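Local coordinates for protein PatF (Prochloron didemni, PDB 4BG2) that is classed with the cyanobactin prenyltransferases and probably takes part in patellamide biosynthesis, at residues Ala150-Ala153 with Leu154-Gly158; Lys204-His207 with Leu208-Tyr211. One frame throughout, in Å; residues are numbered along the deposited sequence.

Both contacts are local, each within a single helix outside the antiparallel barrel: about two turns at the end of helix 147-157, and the cap and opening turns of helix 206-215. Their centres lie about 19 Å apart and their nearest atoms about 8 Å, without touching. Helix 163-172 joins them indirectly: Leu154 of contact 1 packs on it, and so do His207 and Tyr211 of contact 2. Contact 1 has one flank against barrel strand 186-194 and another against helix 101-110; its inward side chains are mostly aliphatic, with the buried carboxylate of Asp157 among them. Contact 2 lies nearer the surface, with long polar side chains outward and Asp172 holding the amides of Gly205 and Leu208.

Contact 1 of 2, residues Ala150-Ala153 with Leu154-Gly158; sequences ARTA and LVLDG
Ala153 O receives the amide of Asp157 at 2.7 Å, the shortest of four i to i+4 bonds here, with N-H...O bent to 149°. The other three join Leu154 to Ala150, Val155 to Arg151 and Leu156 to Thr152. Of these the bond from Val155 N to Arg151 O is the straightest, at 165°.

The side chains pack on the same carbonyls. Leu156 has CG beside its own backbone N (chi1 -59°), which lays that carbon 3.2 Å from Thr152 O; its CD1 then reaches 4.1 Å from Thr152 CG2, the two side chains running side by side. On the two residues before it, Val155 CG2 rests 3.4 Å from Arg151 O and Leu154 CB 3.3 Å from Ala150 O. Thr152 divides its work: the methyl goes to Leu156, while OG1 hydrogen-bonds to Glu148 O behind it and His110 NE2 on helix 101-110. Phe106 of that helix touches both Thr152 and Leu156, while Leu190 of the barrel touches Ala153, Leu154 and Asp157. The helix ends at Gly158, whose N still reaches Leu154 O at 2.8 Å before its positive phi turns the chain away.

This is the end of an amphipathic helix laid against the barrel. Asp157 is buried here, but its OD1 bonds to Lys236 N and Ser235 OG and its OD2 to Gly159 N and Tyr161 OH; those four bonds probably repay the cost of burying a carboxylate at the C-terminal end of a helix and tie that end to the neighbouring loops.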
loop_
_atom_site.group_PDB
_atom_site.type_symbol
_atom_site.label_atom_id
_atom_site.label_comp_id
_atom_site.label_asym_id
_atom_site.label_seq_id
_atom_site.Cartn_x
_atom_site.Cartn_y
_atom_site.Cartn_z
ATOM N N ALA A 150 10.161 -14.024 -2.741
ATOM C CA ALA A 150 10.518 -12.998 -3.712
ATOM C C ALA A 150 10.696 -13.597 -5.090
ATOM O O ALA A 150 10.341 -12.954 -6.075
ATOM C CB ALA A 150 11.795 -12.280 -3.286
ATOM N N ARG A 151 11.226 -14.824 -5.175
ATOM C CA ARG A 151 11.328 -15.530 -6.474
ATOM C C ARG A 151 9.986 -15.784 -7.126
ATOM O O ARG A 151 9.791 -15.493 -8.300
ATOM C CB ARG A 151 12.014 -16.884 -6.343
ATOM C CG ARG A 151 13.519 -16.782 -6.374
ATOM C CD ARG A 151 14.183 -18.135 -6.519
ATOM N NE ARG A 151 15.596 -17.883 -6.785
ATOM C CZ ARG A 151 16.514 -17.704 -5.844
ATOM N NH1 ARG A 151 16.190 -17.813 -4.556
ATOM N NH2 ARG A 151 17.767 -17.440 -6.201
ATOM N N THR A 152 9.059 -16.336 -6.353
ATOM C CA THR A 152 7.706 -16.578 -6.839
ATOM C C THR A 152 7.090 -15.287 -7.378
ATOM O O THR A 152 6.576 -15.266 -8.496
ATOM C CB THR A 152 6.825 -17.117 -5.723
ATOM O OG1 THR A 152 7.414 -18.303 -5.165
ATOM C CG2 THR A 152 5.419 -17.416 -6.249
ATOM N N ALA A 153 7.173 -14.199 -6.600
ATOM C CA ALA A 153 6.643 -12.886 -7.043
ATOM C C ALA A 153 7.315 -12.407 -8.327
ATOM O O ALA A 153 6.649 -11.927 -9.254
ATOM C CB ALA A 153 6.805 -11.834 -5.942
ATOM N N LEU A 154 8.638 -12.545 -8.377
ATOM C CA LEU A 154 9.423 -12.132 -9.539
ATOM C C LEU A 154 9.018 -12.907 -10.797
ATOM O O LEU A 154 8.914 -12.339 -11.875
ATOM C CB LEU A 154 10.917 -12.349 -9.257
ATOM C CG LEU A 154 11.957 -11.513 -9.976
ATOM C CD1 LEU A 154 11.781 -10.026 -9.743
ATOM C CD2 LEU A 154 13.341 -11.954 -9.508
ATOM N N VAL A 155 8.806 -14.205 -10.650
ATOM C CA VAL A 155 8.295 -15.035 -11.746
ATOM C C VAL A 155 6.911 -14.586 -12.203
ATOM O O VAL A 155 6.662 -14.463 -13.390
ATOM C CB VAL A 155 8.210 -16.517 -11.320
ATOM C CG1 VAL A 155 7.331 -17.319 -12.275
ATOM C CG2 VAL A 155 9.605 -17.109 -11.233
ATOM N N LEU A 156 6.012 -14.337 -11.257
ATOM C CA LEU A 156 4.662 -13.878 -11.604
ATOM C C LEU A 156 4.701 -12.492 -12.227
ATOM O O LEU A 156 3.888 -12.185 -13.090
ATOM C CB LEU A 156 3.752 -13.878 -10.368
ATOM C CG LEU A 156 3.574 -15.233 -9.680
ATOM C CD1 LEU A 156 2.758 -15.097 -8.405
ATOM C CD2 LEU A 156 2.954 -16.240 -10.650
ATOM N N ASP A 157 5.641 -11.651 -11.793
ATOM C CA ASP A 157 5.803 -10.328 -12.392
ATOM C C ASP A 157 6.347 -10.478 -13.801
ATOM O O ASP A 157 5.897 -9.795 -14.717
ATOM C CB ASP A 157 6.755 -9.477 -11.557
ATOM C CG ASP A 157 7.148 -8.189 -12.240
ATOM O OD1 ASP A 157 6.266 -7.312 -12.442
ATOM O OD2 ASP A 157 8.354 -8.025 -12.549
ATOM N N GLY A 158 7.341 -11.349 -13.958
ATOM C CA GLY A 158 7.958 -11.614 -15.250
ATOM C C GLY A 158 8.745 -10.461 -15.856
ATOM O O GLY A 158 9.023 -10.467 -17.044
#

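Contact 2 of 2, residues Lys204-His207 with Leu208-Tyr211; sequences KGKH and LEQY
Glu209 lies back along the first turn toward Gly205 and Lys206. Its CG sits beside its own backbone N (chi1 -77°), bringing that methylene 3.3 Å from Gly205 O, and beyond it the chain runs extended, with OE2 passing 4.0 Å from the same oxygen. Lys206 extends outward beside it: its CG is 4.4 Å from Glu209 OE1, but NZ stays 6.5 Å from that oxygen, so the opposite charges are near without forming a salt bridge. With an alanine at this position in place of Glu209, Gly205 O would probably lose the methylene that covers it, and Lys206 its nearby negative charge.

Tyr211 and His207 face another way, onto helix 163-172. Tyr211 CB lies 3.3 Å from His207 O, and with CG anti to the backbone N (chi1 176°) the ring is carried off to Glu164 and Val168, while the His207 side chain touches Arg171 and Asp172.

Three backbone bonds hold the turn, from Glu209 to Gly205, Gln210 to Lys206 and Tyr211 to His207. That of Glu209 N to Gly205 O is both short, 2.8 Å, and straight, 166°. Gly205 is the N-cap, at a positive phi where a CB would be jammed against the carbonyl O of Lys204.

Gly205 has no side chain to accept a bond from the helix's opening amides; Asp172, from helix 163-172, takes the N3 amide of Leu208 through OD2 and the N-cap amide of Gly205 through OD1. Its carboxylate and that of Glu209 both lie near the N-terminal end, where negative charge would be expected to suit the helix dipole.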
loop_
_atom_site.group_PDB
_atom_site.type_symbol
_atom_site.label_atom_id
_atom_site.label_comp_id
_atom_site.label_asym_id
_atom_site.label_seq_id
_atom_site.Cartn_x
_atom_site.Cartn_y
_atom_site.Cartn_z
ATOM N N LYS A 204 17.547 -6.948 6.117
ATOM C CA LYS A 204 17.131 -6.329 4.869
ATOM C C LYS A 204 17.409 -4.820 4.798
ATOM O O LYS A 204 17.254 -4.098 5.783
ATOM C CB LYS A 204 15.648 -6.602 4.592
ATOM C CG LYS A 204 15.406 -8.071 4.303
ATOM C CD LYS A 204 13.960 -8.386 3.992
ATOM C CE LYS A 204 13.805 -9.901 3.870
ATOM N NZ LYS A 204 12.395 -10.286 4.025
ATOM N N GLY A 205 17.831 -4.365 3.621
ATOM C CA GLY A 205 17.925 -2.936 3.336
ATOM C C GLY A 205 19.227 -2.504 2.705
ATOM O O GLY A 205 19.262 -1.540 1.937
ATOM N N LYS A 206 20.302 -3.199 3.023
ATOM C CA LYS A 206 21.626 -2.774 2.592
ATOM C C LYS A 206 21.809 -2.868 1.088
ATOM O O LYS A 206 22.505 -2.034 0.514
ATOM C CB LYS A 206 22.719 -3.529 3.368
ATOM C CG LYS A 206 22.695 -3.162 4.849
ATOM C CD LYS A 206 24.026 -3.326 5.550
ATOM C CE LYS A 206 23.893 -2.935 7.012
ATOM N NZ LYS A 206 25.069 -3.383 7.808
ATOM N N HIS A 207 21.179 -3.848 0.428
ATOM C CA HIS A 207 21.238 -3.912 -1.039
ATOM C C HIS A 207 20.487 -2.747 -1.675
ATOM O O HIS A 207 20.967 -2.159 -2.647
ATOM C CB HIS A 207 20.710 -5.232 -1.584
ATOM C CG HIS A 207 21.469 -6.432 -1.112
ATOM N ND1 HIS A 207 22.751 -6.718 -1.529
ATOM C CD2 HIS A 207 21.108 -7.444 -0.290
ATOM C CE1 HIS A 207 23.160 -7.835 -0.953
ATOM N NE2 HIS A 207 22.170 -8.309 -0.221
ATOM N N LEU A 208 19.327 -2.404 -1.121
ATOM C CA LEU A 208 18.553 -1.270 -1.609
ATOM C C LEU A 208 19.281 0.061 -1.346
ATOM O O LEU A 208 19.277 0.937 -2.203
ATOM C CB LEU A 208 17.143 -1.232 -0.988
ATOM C CG LEU A 208 16.257 -0.028 -1.385
ATOM C CD1 LEU A 208 16.106 0.108 -2.894
ATOM C CD2 LEU A 208 14.881 -0.104 -0.744
ATOM N N GLU A 209 19.860 0.216 -0.168
ATOM C CA GLU A 209 20.653 1.403 0.168
ATOM C C GLU A 209 21.772 1.599 -0.843
ATOM O O GLU A 209 21.942 2.703 -1.383
ATOM C CB GLU A 209 21.286 1.287 1.559
ATOM C CG GLU A 209 20.322 1.526 2.707
ATOM C CD GLU A 209 20.910 1.191 4.073
ATOM O OE1 GLU A 209 22.168 1.197 4.219
ATOM O OE2 GLU A 209 20.108 0.915 4.998
ATOM N N GLN A 210 22.518 0.519 -1.096
ATOM C CA GLN A 210 23.642 0.569 -2.040
ATOM C C GLN A 210 23.173 0.905 -3.439
ATOM O O GLN A 210 23.809 1.698 -4.122
ATOM C CB GLN A 210 24.450 -0.743 -2.085
ATOM C CG GLN A 210 25.638 -0.761 -1.161
ATOM C CD GLN A 210 26.523 0.485 -1.244
ATOM O OE1 GLN A 210 27.075 0.819 -2.307
ATOM N NE2 GLN A 210 26.672 1.168 -0.107
ATOM N N TYR A 211 22.082 0.269 -3.861
ATOM C CA TYR A 211 21.528 0.484 -5.188
ATOM C C TYR A 211 21.110 1.942 -5.334
ATOM O O TYR A 211 21.385 2.583 -6.344
ATOM C CB TYR A 211 20.319 -0.443 -5.418
ATOM C CG TYR A 211 19.638 -0.199 -6.734
ATOM C CD1 TYR A 211 20.048 -0.860 -7.878
ATOM C CD2 TYR A 211 18.612 0.731 -6.845
ATOM C CE1 TYR A 211 19.439 -0.622 -9.106
ATOM C CE2 TYR A 211 18.008 0.981 -8.067
ATOM C CZ TYR A 211 18.426 0.303 -9.191
ATOM O OH TYR A 211 17.819 0.527 -10.399
#